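Local coordinates for response regulator aspartate phosphatase H (PDB 3Q15), which dephosphorylates the sporulation phosphotransferase Spo0F and acts on the competence regulator ComA, keeping sporulation and competence apart in time, at residues N191-D194 and K200-P203; H204-L209 and N230-S235; Q40-M45 and Q49-Y54; Y55-F60 and T96-Y101; F303-A308 and D321-F326. All coordinates share one frame; numbering follows the deposited sequence.

Contact 1: residues N191-D194 and K200-P203; sequences NYDD and KALP
Lys200 lays its CB over the middle of one face of the Tyr192 ring, a CH-pi contact of 3.7 Å from CB to the ring centroid, only 14° off the normal. The extended lysine chain then runs across the tyrosine at about a right angle, and its CD also comes to 3.6 Å from Tyr192 CE1. Apolar packing continues at the root of the ring, where Tyr192 CB meets Ala201 CB at 4.0 Å. The same methyl is also touched by Asp193 OD1, 3.6 Å from Ala201 CB; this is plain van der Waals contact, and the aspartate forms a salt bridge with Arg234. The far ends of the two main side chains meet a second subunit, another copy of this protein, Tyr192 OH bonding to the terminal carboxylate of its Tyr378 and Lys200 NZ to the carbonyl of its Tyr376. Were Tyr192 replaced by an alanine, the lysine methylenes would probably lose their aromatic support and that C-terminal carboxylate one hydrogen bond. The contact joins helices 178-194 and 198-214 at the turn of the predicted third TPR, with Met161 of helix 157-172 against the tyrosine and helix 218-235 against Leu202.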
# COMPACT_ATOMS: atom_id res chain seq x y z
N ASN A 191 7.30 12.65 -0.23
CA ASN A 191 7.05 11.49 0.62
C ASN A 191 7.82 11.57 1.93
O ASN A 191 7.27 11.32 3.01
CB ASN A 191 7.37 10.19 -0.12
CG ASN A 191 6.33 9.84 -1.17
OD1 ASN A 191 5.23 10.40 -1.17
ND2 ASN A 191 6.66 8.92 -2.06
N TYR A 192 9.10 11.91 1.84
CA TYR A 192 9.91 12.12 3.03
C TYR A 192 9.31 13.19 3.93
O TYR A 192 9.31 13.05 5.15
CB TYR A 192 11.34 12.48 2.66
CG TYR A 192 12.20 11.28 2.35
CD1 TYR A 192 12.38 10.27 3.29
CD2 TYR A 192 12.84 11.15 1.13
CE1 TYR A 192 13.16 9.17 3.03
CE2 TYR A 192 13.63 10.05 0.85
CZ TYR A 192 13.79 9.06 1.80
OH TYR A 192 14.56 7.96 1.54
N ASP A 193 8.80 14.25 3.31
CA ASP A 193 8.15 15.33 4.04
C ASP A 193 7.01 14.81 4.92
O ASP A 193 6.82 15.29 6.04
CB ASP A 193 7.64 16.41 3.09
CG ASP A 193 8.76 17.23 2.47
OD1 ASP A 193 9.91 17.14 2.94
OD2 ASP A 193 8.48 17.99 1.51
N ASP A 194 6.28 13.82 4.42
CA ASP A 194 5.17 13.22 5.18
C ASP A 194 5.63 12.66 6.52
O ASP A 194 4.85 12.60 7.47
CB ASP A 194 4.48 12.12 4.37
CG ASP A 194 3.46 12.67 3.38
OD1 ASP A 194 3.14 13.87 3.45
OD2 ASP A 194 2.98 11.89 2.54
N LYS A 200 16.08 14.33 4.63
CA LYS A 200 16.16 13.24 3.66
C LYS A 200 15.65 13.68 2.29
O LYS A 200 16.12 13.21 1.26
CB LYS A 200 15.40 12.01 4.14
CG LYS A 200 16.07 11.31 5.31
CD LYS A 200 15.20 10.18 5.84
CE LYS A 200 15.84 9.52 7.05
NZ LYS A 200 14.98 8.43 7.58
N ALA A 201 14.69 14.60 2.30
CA ALA A 201 14.13 15.12 1.05
C ALA A 201 15.12 16.01 0.31
O ALA A 201 15.16 16.02 -0.93
CB ALA A 201 12.86 15.89 1.34
N LEU A 202 15.92 16.75 1.07
CA LEU A 202 16.78 17.79 0.50
C LEU A 202 17.70 17.30 -0.62
O LEU A 202 17.78 17.94 -1.67
CB LEU A 202 17.58 18.50 1.59
CG LEU A 202 18.45 19.67 1.12
CD1 LEU A 202 17.60 20.76 0.47
CD2 LEU A 202 19.26 20.24 2.28
N PRO A 203 18.39 16.16 -0.42
CA PRO A 203 19.29 15.68 -1.47
C PRO A 203 18.56 15.50 -2.80
O PRO A 203 19.10 15.84 -3.85
CB PRO A 203 19.78 14.33 -0.94
CG PRO A 203 19.65 14.45 0.54
CD PRO A 203 18.43 15.29 0.77

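Contact 2: residues H204-L209 and N230-S235; sequences HLEAAL and NSYDRS
Leu205 CG stands anti to its carbonyl carbon (chi1 -65°) and the chain carries on extended, which sends CD1 to Ser231 CB at 3.8 Å. Ser231 meets it with CB, its OG anti to the backbone N (chi1 -177°) and slightly farther off. Both residues are buried, and the touch is narrow: one methyl against one methylene, with the nearest backbones, at Leu205 and Ser231, still 8.6 Å apart between CA atoms. One residue further along each helix, the extended chain of Glu206 ends near Tyr232, the two side chains crossing at about a right angle with carboxylate and ring planes 58° apart. Glu206 OE1 comes no nearer than 3.9 Å to Tyr232 OH, a loose approach.

These helices, 198-214 and 218-235, belong to neighbouring repeats, the predicted third and fourth TPR, so the contact is one of the joints by which a TPR superhelix stacks unit on unit. Leu205 also leans on Ala189 of helix 178-194, while the Tyr232 ring meets His244 of helix 238-255. Within 230-235 the carbonyl oxygen of Asn230 is gripped twice, from opposite faces of its plane: Arg234 N gives the helical bond and Arg234 NE reaches the oxygen at 3.3 Å, from well above the carbonyl plane.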
# COMPACT_ATOMS: atom_id res chain seq x y z
N HIS A 204 17.34 14.97 -2.76
CA HIS A 204 16.58 14.74 -3.98
C HIS A 204 16.16 16.06 -4.63
O HIS A 204 16.16 16.19 -5.85
CB HIS A 204 15.36 13.85 -3.70
CG HIS A 204 15.72 12.52 -3.11
ND1 HIS A 204 16.27 11.50 -3.86
CD2 HIS A 204 15.65 12.06 -1.85
CE1 HIS A 204 16.50 10.46 -3.09
NE2 HIS A 204 16.13 10.77 -1.86
N LEU A 205 15.81 17.04 -3.80
CA LEU A 205 15.47 18.36 -4.32
C LEU A 205 16.67 19.01 -4.99
O LEU A 205 16.53 19.72 -5.99
CB LEU A 205 14.91 19.25 -3.21
CG LEU A 205 13.58 18.79 -2.60
CD1 LEU A 205 13.11 19.77 -1.54
CD2 LEU A 205 12.51 18.61 -3.67
N GLU A 206 17.86 18.77 -4.45
CA GLU A 206 19.07 19.35 -5.03
C GLU A 206 19.40 18.70 -6.37
O GLU A 206 19.78 19.38 -7.31
CB GLU A 206 20.25 19.23 -4.06
CG GLU A 206 20.12 20.10 -2.81
CD GLU A 206 21.27 19.92 -1.83
OE1 GLU A 206 21.48 20.82 -1.00
OE2 GLU A 206 21.95 18.87 -1.89
N ALA A 207 19.24 17.38 -6.45
CA ALA A 207 19.47 16.68 -7.71
C ALA A 207 18.48 17.16 -8.76
O ALA A 207 18.82 17.33 -9.92
CB ALA A 207 19.35 15.17 -7.51
N ALA A 208 17.24 17.39 -8.33
CA ALA A 208 16.22 17.91 -9.23
C ALA A 208 16.62 19.29 -9.74
O ALA A 208 16.49 19.57 -10.93
CB ALA A 208 14.87 17.96 -8.53
N LEU A 209 17.10 20.14 -8.84
CA LEU A 209 17.55 21.47 -9.24
C LEU A 209 18.66 21.39 -10.29
O LEU A 209 18.60 22.08 -11.31
CB LEU A 209 18.03 22.28 -8.04
CG LEU A 209 18.68 23.63 -8.37
CD1 LEU A 209 17.71 24.53 -9.12
CD2 LEU A 209 19.19 24.33 -7.11
N ASN A 230 11.35 25.70 0.89
CA ASN A 230 10.37 25.14 1.83
C ASN A 230 11.00 24.07 2.69
O ASN A 230 10.67 23.92 3.87
CB ASN A 230 9.16 24.58 1.09
CG ASN A 230 8.22 25.66 0.59
OD1 ASN A 230 8.02 26.67 1.25
ND2 ASN A 230 7.64 25.44 -0.59
N SER A 231 11.92 23.31 2.11
CA SER A 231 12.61 22.25 2.83
C SER A 231 13.43 22.84 3.98
O SER A 231 13.34 22.37 5.11
CB SER A 231 13.51 21.45 1.89
OG SER A 231 14.13 20.37 2.57
N TYR A 232 14.22 23.86 3.67
CA TYR A 232 15.02 24.55 4.67
C TYR A 232 14.14 25.25 5.70
O TYR A 232 14.45 25.24 6.89
CB TYR A 232 15.93 25.60 4.01
CG TYR A 232 17.19 25.04 3.37
CD1 TYR A 232 17.45 25.25 2.03
CD2 TYR A 232 18.12 24.33 4.12
CE1 TYR A 232 18.61 24.76 1.43
CE2 TYR A 232 19.28 23.83 3.53
CZ TYR A 232 19.51 24.05 2.19
OH TYR A 232 20.66 23.56 1.59
N ASP A 233 13.06 25.86 5.24
CA ASP A 233 12.15 26.55 6.14
C ASP A 233 11.60 25.58 7.18
O ASP A 233 11.48 25.92 8.35
CB ASP A 233 10.99 27.19 5.38
CG ASP A 233 10.02 27.92 6.29
OD1 ASP A 233 10.47 28.72 7.14
OD2 ASP A 233 8.80 27.70 6.16
N ARG A 234 11.28 24.37 6.73
CA ARG A 234 10.70 23.37 7.62
C ARG A 234 11.74 22.63 8.46
O ARG A 234 11.43 22.11 9.53
CB ARG A 234 9.83 22.39 6.83
CG ARG A 234 8.51 22.99 6.37
CD ARG A 234 7.68 22.01 5.57
NE ARG A 234 8.30 21.69 4.29
CZ ARG A 234 7.73 20.94 3.35
NH1 ARG A 234 6.52 20.44 3.54
NH2 ARG A 234 8.38 20.70 2.22
N SER A 235 12.98 22.58 7.97
CA SER A 235 14.06 21.93 8.72
C SER A 235 14.64 22.87 9.78
O SER A 235 15.37 22.44 10.67
CB SER A 235 15.16 21.45 7.77
OG SER A 235 15.71 22.53 7.04

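Contact 3: residues Q40-M45 and Q49-Y54; sequences QDIQQM and QDLLIY
Met45 reaches Leu51 and Leu52 with the outer end of its side chain. Its CB points at helix 49-67, and CG lies anti to the backbone N (chi1 -177°), carrying the chain straight out to the sulfur. SD then settles against Leu51, 3.5 Å from CD1 and 3.6 Å from CG. A bend at the last torsion (chi3 68°) turns CE across the helix, where it touches Leu51 CD1 at 3.7 Å and Leu52 CD2 at 3.9 Å, the methionine and Leu52 sliding past each other in opposite directions. Ile42 works on the same leucines from one turn earlier: its CG2 packs on Leu52 CD2 at 3.7 Å, and its CD1 lies 4.2 Å from Leu51 CD1. With the chain beyond CB removed, as by an alanine at Met45, a gap is likely to open beside Leu51, the Leu52 methyl keeping Ile42 alone as support among residues 40-45. Val12 of helix 9-24 packs on Met45 as well, and Phe106 of helix 93-113 on Leu51, while aromatic packing from another protein's chain reaches Met45 and Leu52. Such apolar packing across a short interhelical turn is typical of a helical hairpin, here the second and third helices of the N-terminal three-helix bundle.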
# COMPACT_ATOMS: atom_id res chain seq x y z
N GLN A 40 -18.25 12.93 -27.49
CA GLN A 40 -18.72 14.23 -27.03
C GLN A 40 -18.00 14.63 -25.75
O GLN A 40 -17.53 15.76 -25.62
CB GLN A 40 -20.24 14.20 -26.80
CG GLN A 40 -21.05 14.04 -28.08
CD GLN A 40 -20.90 15.22 -29.02
OE1 GLN A 40 -20.53 16.31 -28.60
NE2 GLN A 40 -21.18 14.99 -30.30
N ASP A 41 -17.91 13.70 -24.81
CA ASP A 41 -17.29 13.97 -23.52
C ASP A 41 -15.84 14.42 -23.67
O ASP A 41 -15.37 15.30 -22.94
CB ASP A 41 -17.36 12.74 -22.61
CG ASP A 41 -18.79 12.31 -22.31
OD1 ASP A 41 -18.99 11.14 -21.94
OD2 ASP A 41 -19.70 13.15 -22.45
N ILE A 42 -15.13 13.82 -24.62
CA ILE A 42 -13.72 14.15 -24.86
C ILE A 42 -13.53 15.62 -25.25
O ILE A 42 -12.52 16.24 -24.92
CB ILE A 42 -13.10 13.22 -25.92
CG1 ILE A 42 -12.98 11.80 -25.37
CG2 ILE A 42 -11.74 13.74 -26.34
CD1 ILE A 42 -12.33 10.83 -26.31
N GLN A 43 -14.52 16.17 -25.96
CA GLN A 43 -14.46 17.57 -26.38
C GLN A 43 -14.51 18.51 -25.18
O GLN A 43 -14.26 19.71 -25.32
CB GLN A 43 -15.61 17.88 -27.34
CG GLN A 43 -15.66 16.97 -28.56
CD GLN A 43 -16.81 17.31 -29.49
OE1 GLN A 43 -17.49 18.33 -29.32
NE2 GLN A 43 -17.04 16.46 -30.48
N GLN A 44 -14.83 17.97 -24.01
CA GLN A 44 -14.90 18.76 -22.78
C GLN A 44 -14.03 18.14 -21.69
O GLN A 44 -14.12 18.52 -20.52
CB GLN A 44 -16.35 18.86 -22.30
CG GLN A 44 -17.28 19.62 -23.24
CD GLN A 44 -17.04 21.12 -23.21
OE1 GLN A 44 -16.74 21.73 -24.24
NE2 GLN A 44 -17.18 21.72 -22.04
N MET A 45 -13.19 17.19 -22.07
CA MET A 45 -12.37 16.46 -21.11
C MET A 45 -11.06 17.17 -20.80
O MET A 45 -10.47 17.81 -21.66
CB MET A 45 -12.07 15.05 -21.63
CG MET A 45 -11.28 14.17 -20.67
SD MET A 45 -10.80 12.59 -21.39
CE MET A 45 -9.62 13.12 -22.63
N GLN A 49 -3.53 12.40 -22.66
CA GLN A 49 -3.20 11.68 -23.88
C GLN A 49 -3.32 10.16 -23.72
O GLN A 49 -3.47 9.44 -24.71
CB GLN A 49 -1.81 12.07 -24.39
CG GLN A 49 -0.68 11.81 -23.42
CD GLN A 49 0.67 12.27 -23.95
OE1 GLN A 49 1.63 12.43 -23.19
NE2 GLN A 49 0.75 12.49 -25.26
N ASP A 50 -3.25 9.68 -22.49
CA ASP A 50 -3.38 8.25 -22.23
C ASP A 50 -4.82 7.80 -22.48
O ASP A 50 -5.06 6.71 -22.98
CB ASP A 50 -2.99 7.91 -20.79
CG ASP A 50 -1.53 8.20 -20.49
OD1 ASP A 50 -0.69 8.06 -21.41
OD2 ASP A 50 -1.23 8.58 -19.34
N LEU A 51 -5.76 8.66 -22.10
CA LEU A 51 -7.18 8.39 -22.33
C LEU A 51 -7.45 8.33 -23.83
O LEU A 51 -8.15 7.43 -24.30
CB LEU A 51 -8.04 9.47 -21.66
CG LEU A 51 -9.56 9.27 -21.64
CD1 LEU A 51 -10.17 9.50 -23.01
CD2 LEU A 51 -9.92 7.89 -21.09
N LEU A 52 -6.89 9.29 -24.56
CA LEU A 52 -7.09 9.36 -26.01
C LEU A 52 -6.55 8.12 -26.73
O LEU A 52 -7.11 7.69 -27.73
CB LEU A 52 -6.42 10.61 -26.58
CG LEU A 52 -6.88 11.96 -26.03
CD1 LEU A 52 -6.17 13.10 -26.75
CD2 LEU A 52 -8.39 12.11 -26.15
N ILE A 53 -5.46 7.57 -26.22
CA ILE A 53 -4.91 6.33 -26.76
C ILE A 53 -5.89 5.19 -26.52
O ILE A 53 -6.17 4.40 -27.42
CB ILE A 53 -3.57 5.97 -26.11
CG1 ILE A 53 -2.51 7.01 -26.47
CG2 ILE A 53 -3.12 4.58 -26.55
CD1 ILE A 53 -1.14 6.68 -25.93
N TYR A 54 -6.41 5.11 -25.30
CA TYR A 54 -7.40 4.10 -24.95
C TYR A 54 -8.63 4.23 -25.84
O TYR A 54 -9.20 3.24 -26.29
CB TYR A 54 -7.78 4.24 -23.47
CG TYR A 54 -8.75 3.20 -22.96
CD1 TYR A 54 -8.83 1.93 -23.52
CD2 TYR A 54 -9.61 3.49 -21.90
CE1 TYR A 54 -9.72 0.99 -23.05
CE2 TYR A 54 -10.50 2.55 -21.42
CZ TYR A 54 -10.55 1.30 -21.99
OH TYR A 54 -11.45 0.37 -21.51

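Contact 4: residues Y55-F60 and T96-Y101; sequences YSLMCF and TGLLKY
Leu57 meets Leu98 and Leu99 across two steeply inclined helices, 133° between their directions; the contact joins helix 49-67 of the N-terminal three-helix bundle to helix 93-113, whose later part enters the first predicted TPR. The axes of the two short segments approach to 10.4 Å, a distance filled by aliphatic side chains, and all four touching residues are buried. Leu57 and Leu98 cross at about a right angle and touch branch to branch: Leu57 CD1 sits 3.5 Å from Leu98 CD2 and 3.8 Å from Leu98 CG. Leu99 meets the same residue nearer its backbone. Its CG is anti to the carbonyl carbon (chi1 -68°) and the chain beyond is extended, which brings CD2 to 3.6 Å from Leu57 CB, near the root of the side chain. Leu57 is thus touched at its tip by one leucine and at its base by the next.

Met58 completes the group from the following position on helix 49-67. The chain is bent at chi2 and chi3, both near 60°, which brings CE to Leu99; the two side chains lie at a slant to each other. Helix 9-24 adds Trp19, Tyr20 and Ile23 on Met58, and Tyr20 on Leu99, while the backbone of another protein's chain lies against Leu57 and Leu98. A single methyl of Leu99 therefore serves two partners, CD2 resting on Leu57 CB and standing 3.9 Å from Met58 CE.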
# COMPACT_ATOMS: atom_id res chain seq x y z
N TYR A 55 -9.02 5.47 -26.11
CA TYR A 55 -10.14 5.75 -27.01
C TYR A 55 -9.88 5.25 -28.43
O TYR A 55 -10.75 4.62 -29.03
CB TYR A 55 -10.45 7.25 -27.03
CG TYR A 55 -11.26 7.69 -28.23
CD1 TYR A 55 -12.64 7.53 -28.25
CD2 TYR A 55 -10.65 8.24 -29.35
CE1 TYR A 55 -13.39 7.92 -29.35
CE2 TYR A 55 -11.38 8.63 -30.45
CZ TYR A 55 -12.75 8.47 -30.45
OH TYR A 55 -13.48 8.86 -31.54
N SER A 56 -8.70 5.55 -28.96
CA SER A 56 -8.34 5.15 -30.32
C SER A 56 -8.23 3.64 -30.48
O SER A 56 -8.65 3.08 -31.49
CB SER A 56 -7.03 5.82 -30.76
OG SER A 56 -7.21 7.22 -30.92
N LEU A 57 -7.67 2.98 -29.48
CA LEU A 57 -7.63 1.52 -29.48
C LEU A 57 -9.04 0.95 -29.45
O LEU A 57 -9.35 -0.02 -30.15
CB LEU A 57 -6.81 1.00 -28.30
CG LEU A 57 -5.33 1.38 -28.26
CD1 LEU A 57 -4.69 0.90 -26.96
CD2 LEU A 57 -4.59 0.82 -29.47
N MET A 58 -9.91 1.55 -28.64
CA MET A 58 -11.29 1.08 -28.57
C MET A 58 -12.01 1.29 -29.90
O MET A 58 -12.80 0.45 -30.32
CB MET A 58 -12.06 1.76 -27.43
CG MET A 58 -13.39 1.10 -27.13
SD MET A 58 -13.21 -0.62 -26.63
CE MET A 58 -12.18 -0.45 -25.18
N CYS A 59 -11.72 2.41 -30.57
CA CYS A 59 -12.26 2.66 -31.90
C CYS A 59 -11.90 1.53 -32.86
O CYS A 59 -12.70 1.13 -33.70
CB CYS A 59 -11.76 3.99 -32.46
SG CYS A 59 -12.55 5.46 -31.75
N PHE A 60 -10.68 1.01 -32.71
CA PHE A 60 -10.19 -0.06 -33.56
C PHE A 60 -10.88 -1.37 -33.20
O PHE A 60 -11.31 -2.12 -34.08
CB PHE A 60 -8.67 -0.19 -33.42
CG PHE A 60 -8.05 -1.22 -34.33
CD1 PHE A 60 -7.86 -0.94 -35.68
CD2 PHE A 60 -7.63 -2.44 -33.84
CE1 PHE A 60 -7.29 -1.88 -36.52
CE2 PHE A 60 -7.05 -3.39 -34.68
CZ PHE A 60 -6.88 -3.11 -36.02
N THR A 96 -5.87 -6.79 -27.12
CA THR A 96 -6.76 -7.23 -26.06
C THR A 96 -6.11 -7.03 -24.70
O THR A 96 -6.77 -6.60 -23.75
CB THR A 96 -7.16 -8.71 -26.26
OG1 THR A 96 -7.77 -8.87 -27.55
CG2 THR A 96 -8.14 -9.15 -25.19
N GLY A 97 -4.82 -7.33 -24.60
CA GLY A 97 -4.08 -7.15 -23.37
C GLY A 97 -3.97 -5.69 -22.95
O GLY A 97 -4.12 -5.37 -21.77
N LEU A 98 -3.72 -4.81 -23.91
CA LEU A 98 -3.60 -3.39 -23.62
C LEU A 98 -4.94 -2.79 -23.19
O LEU A 98 -5.01 -2.02 -22.23
CB LEU A 98 -3.03 -2.63 -24.82
CG LEU A 98 -2.60 -1.19 -24.57
CD1 LEU A 98 -1.84 -1.07 -23.25
CD2 LEU A 98 -1.76 -0.68 -25.73
N LEU A 99 -6.00 -3.16 -23.91
CA LEU A 99 -7.34 -2.71 -23.56
C LEU A 99 -7.69 -3.10 -22.13
O LEU A 99 -8.20 -2.29 -21.36
CB LEU A 99 -8.39 -3.29 -24.51
CG LEU A 99 -8.36 -2.79 -25.96
CD1 LEU A 99 -9.47 -3.47 -26.75
CD2 LEU A 99 -8.50 -1.28 -26.01
N LYS A 100 -7.41 -4.35 -21.78
CA LYS A 100 -7.66 -4.85 -20.45
C LYS A 100 -6.92 -3.99 -19.42
O LYS A 100 -7.47 -3.65 -18.37
CB LYS A 100 -7.24 -6.31 -20.32
CG LYS A 100 -7.57 -6.94 -18.98
CD LYS A 100 -7.29 -8.43 -18.99
CE LYS A 100 -7.83 -9.10 -17.73
NZ LYS A 100 -7.56 -10.57 -17.73
N TYR A 101 -5.68 -3.65 -19.74
CA TYR A 101 -4.85 -2.85 -18.83
C TYR A 101 -5.46 -1.48 -18.60
O TYR A 101 -5.54 -1.01 -17.46
CB TYR A 101 -3.43 -2.70 -19.39
CG TYR A 101 -2.64 -1.60 -18.72
CD1 TYR A 101 -2.47 -0.37 -19.33
CD2 TYR A 101 -2.08 -1.79 -17.46
CE1 TYR A 101 -1.75 0.64 -18.71
CE2 TYR A 101 -1.37 -0.79 -16.83
CZ TYR A 101 -1.20 0.42 -17.46
OH TYR A 101 -0.48 1.42 -16.84

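Contact 5: residues F303-A308 and D321-F326; sequences FLFLQA and DLLSYF
Leu304 and Phe305 pack on Leu322 and Leu323 in a largely buried contact of apolar side chains between consecutive antiparallel helices, 299-310 and 316-328, in the C-terminal part of the helical repeat array. The axes of the two short segments come within 10.8 Å at 151°, and the nearest CA atoms, those of Phe305 and Leu322, lie 7.1 Å apart.

Leu322 does most of the touching, and does it with one methyl. Its CG lies anti to the carbonyl carbon (chi1 -68°) and the chain runs on extended, which sets CD1 against the backbone of the opposite helix, 3.6 Å from Phe305 N. There it rests between two side-chain roots: Leu304 CB and Phe305 CB are each 4.0 Å away from Leu322 CD1. The methyl reaches the phenylalanine ring at its edge, near the ring plane, and covers neither face. Phe305 has its CG anti to the backbone N (chi1 -179°), which carries the ring along past Leu322 to Leu323, whose CD2 stands 4.5 Å from Phe305 CE1.

Helix 332-348 completes the core, Cys338 packing on both Phe305 and Leu323 and Ser341 on Phe305. Elsewhere on helix 299-310, Phe303 and Leu306 face helix 260-273. Two consecutive antiparallel helices packed through apolar side chains form a helical hairpin, the building unit of alpha-solenoids; this one lies between the predicted fifth and sixth TPRs.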
# COMPACT_ATOMS: atom_id res chain seq x y z
N PHE A 303 -2.49 34.71 2.62
CA PHE A 303 -1.85 36.02 2.75
C PHE A 303 -2.58 36.84 3.80
O PHE A 303 -1.95 37.44 4.67
CB PHE A 303 -1.84 36.77 1.42
CG PHE A 303 -0.66 36.45 0.56
CD1 PHE A 303 0.63 36.75 0.98
CD2 PHE A 303 -0.83 35.87 -0.69
CE1 PHE A 303 1.73 36.47 0.18
CE2 PHE A 303 0.26 35.58 -1.49
CZ PHE A 303 1.55 35.88 -1.06
N LEU A 304 -3.91 36.86 3.72
CA LEU A 304 -4.71 37.63 4.66
C LEU A 304 -4.52 37.14 6.09
O LEU A 304 -4.55 37.92 7.04
CB LEU A 304 -6.18 37.61 4.26
CG LEU A 304 -6.51 38.36 2.97
CD1 LEU A 304 -7.96 38.15 2.57
CD2 LEU A 304 -6.20 39.84 3.13
N PHE A 305 -4.32 35.83 6.25
CA PHE A 305 -4.10 35.27 7.58
C PHE A 305 -2.76 35.72 8.17
O PHE A 305 -2.66 35.99 9.36
CB PHE A 305 -4.18 33.75 7.58
CG PHE A 305 -3.99 33.14 8.94
CD1 PHE A 305 -5.07 33.02 9.81
CD2 PHE A 305 -2.74 32.73 9.36
CE1 PHE A 305 -4.90 32.48 11.07
CE2 PHE A 305 -2.57 32.18 10.62
CZ PHE A 305 -3.65 32.06 11.47
N LEU A 306 -1.74 35.78 7.32
CA LEU A 306 -0.43 36.25 7.74
C LEU A 306 -0.52 37.67 8.27
O LEU A 306 0.02 37.98 9.34
CB LEU A 306 0.56 36.20 6.58
CG LEU A 306 1.12 34.83 6.22
CD1 LEU A 306 2.24 34.98 5.20
CD2 LEU A 306 1.62 34.13 7.46
N GLN A 307 -1.19 38.54 7.52
CA GLN A 307 -1.35 39.92 7.94
C GLN A 307 -2.02 39.99 9.30
O GLN A 307 -1.60 40.75 10.17
CB GLN A 307 -2.20 40.69 6.93
CG GLN A 307 -1.49 41.05 5.64
CD GLN A 307 -2.32 41.98 4.77
OE1 GLN A 307 -3.53 42.06 4.92
NE2 GLN A 307 -1.66 42.69 3.87
N ALA A 308 -3.07 39.19 9.47
CA ALA A 308 -3.92 39.28 10.64
C ALA A 308 -3.24 38.79 11.92
O ALA A 308 -3.41 39.38 12.98
CB ALA A 308 -5.23 38.53 10.41
N ASP A 321 -13.00 34.85 10.73
CA ASP A 321 -13.71 34.81 9.45
C ASP A 321 -13.01 33.89 8.46
O ASP A 321 -13.66 33.15 7.72
CB ASP A 321 -13.85 36.22 8.86
CG ASP A 321 -14.71 37.13 9.72
OD1 ASP A 321 -14.37 38.33 9.82
OD2 ASP A 321 -15.72 36.66 10.28
N LEU A 322 -11.68 33.93 8.45
CA LEU A 322 -10.90 33.10 7.54
C LEU A 322 -11.01 31.62 7.91
O LEU A 322 -11.24 30.77 7.05
CB LEU A 322 -9.43 33.53 7.52
CG LEU A 322 -9.17 34.90 6.88
CD1 LEU A 322 -7.79 35.44 7.27
CD2 LEU A 322 -9.33 34.82 5.37
N LEU A 323 -10.85 31.32 9.20
CA LEU A 323 -10.93 29.94 9.66
C LEU A 323 -12.34 29.40 9.43
O LEU A 323 -12.51 28.22 9.14
CB LEU A 323 -10.54 29.83 11.14
CG LEU A 323 -9.10 30.20 11.50
CD1 LEU A 323 -8.86 30.03 13.00
CD2 LEU A 323 -8.11 29.37 10.70
N SER A 324 -13.33 30.27 9.56
CA SER A 324 -14.72 29.90 9.29
C SER A 324 -14.90 29.63 7.80
O SER A 324 -15.60 28.69 7.41
CB SER A 324 -15.66 31.00 9.75
OG SER A 324 -17.00 30.69 9.41
N TYR A 325 -14.27 30.46 6.98
CA TYR A 325 -14.31 30.29 5.54
C TYR A 325 -13.69 28.96 5.14
O TYR A 325 -14.24 28.22 4.33
CB TYR A 325 -13.55 31.43 4.85
CG TYR A 325 -13.51 31.31 3.34
CD1 TYR A 325 -14.62 31.65 2.58
CD2 TYR A 325 -12.37 30.87 2.69
CE1 TYR A 325 -14.59 31.55 1.20
CE2 TYR A 325 -12.33 30.77 1.32
CZ TYR A 325 -13.45 31.11 0.58
OH TYR A 325 -13.42 31.01 -0.79
N PHE A 326 -12.53 28.66 5.73
CA PHE A 326 -11.84 27.40 5.48
C PHE A 326 -12.71 26.22 5.92
O PHE A 326 -12.81 25.21 5.21
CB PHE A 326 -10.50 27.36 6.21
CG PHE A 326 -9.45 28.25 5.61
CD1 PHE A 326 -9.50 28.61 4.27
CD2 PHE A 326 -8.39 28.73 6.38
CE1 PHE A 326 -8.52 29.43 3.72
CE2 PHE A 326 -7.42 29.54 5.84
CZ PHE A 326 -7.48 29.89 4.50

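In the fold
Along the chain the order is contact 3, contact 4, contact 1, contact 2 and contact 5. Contacts 3 and 4 share helix 49-67, have centres about 13 Å apart and touch through Ile42 against Tyr55 and Tyr54 against Leu99; they belong to the N-terminal bundle and its join to helix 93-113. Contacts 1 and 2 share helix 198-214, lie about 8 Å apart between centres and are tied by the Asp193-Arg234 salt bridge. Contact 5 sits further along, its centre about 27 Å from that of contact 2 and about 49 Å from that of contact 4. The chain is thus an elongated all-helical protein, its three-helix bundle at one end of a superhelix of stacked hairpins.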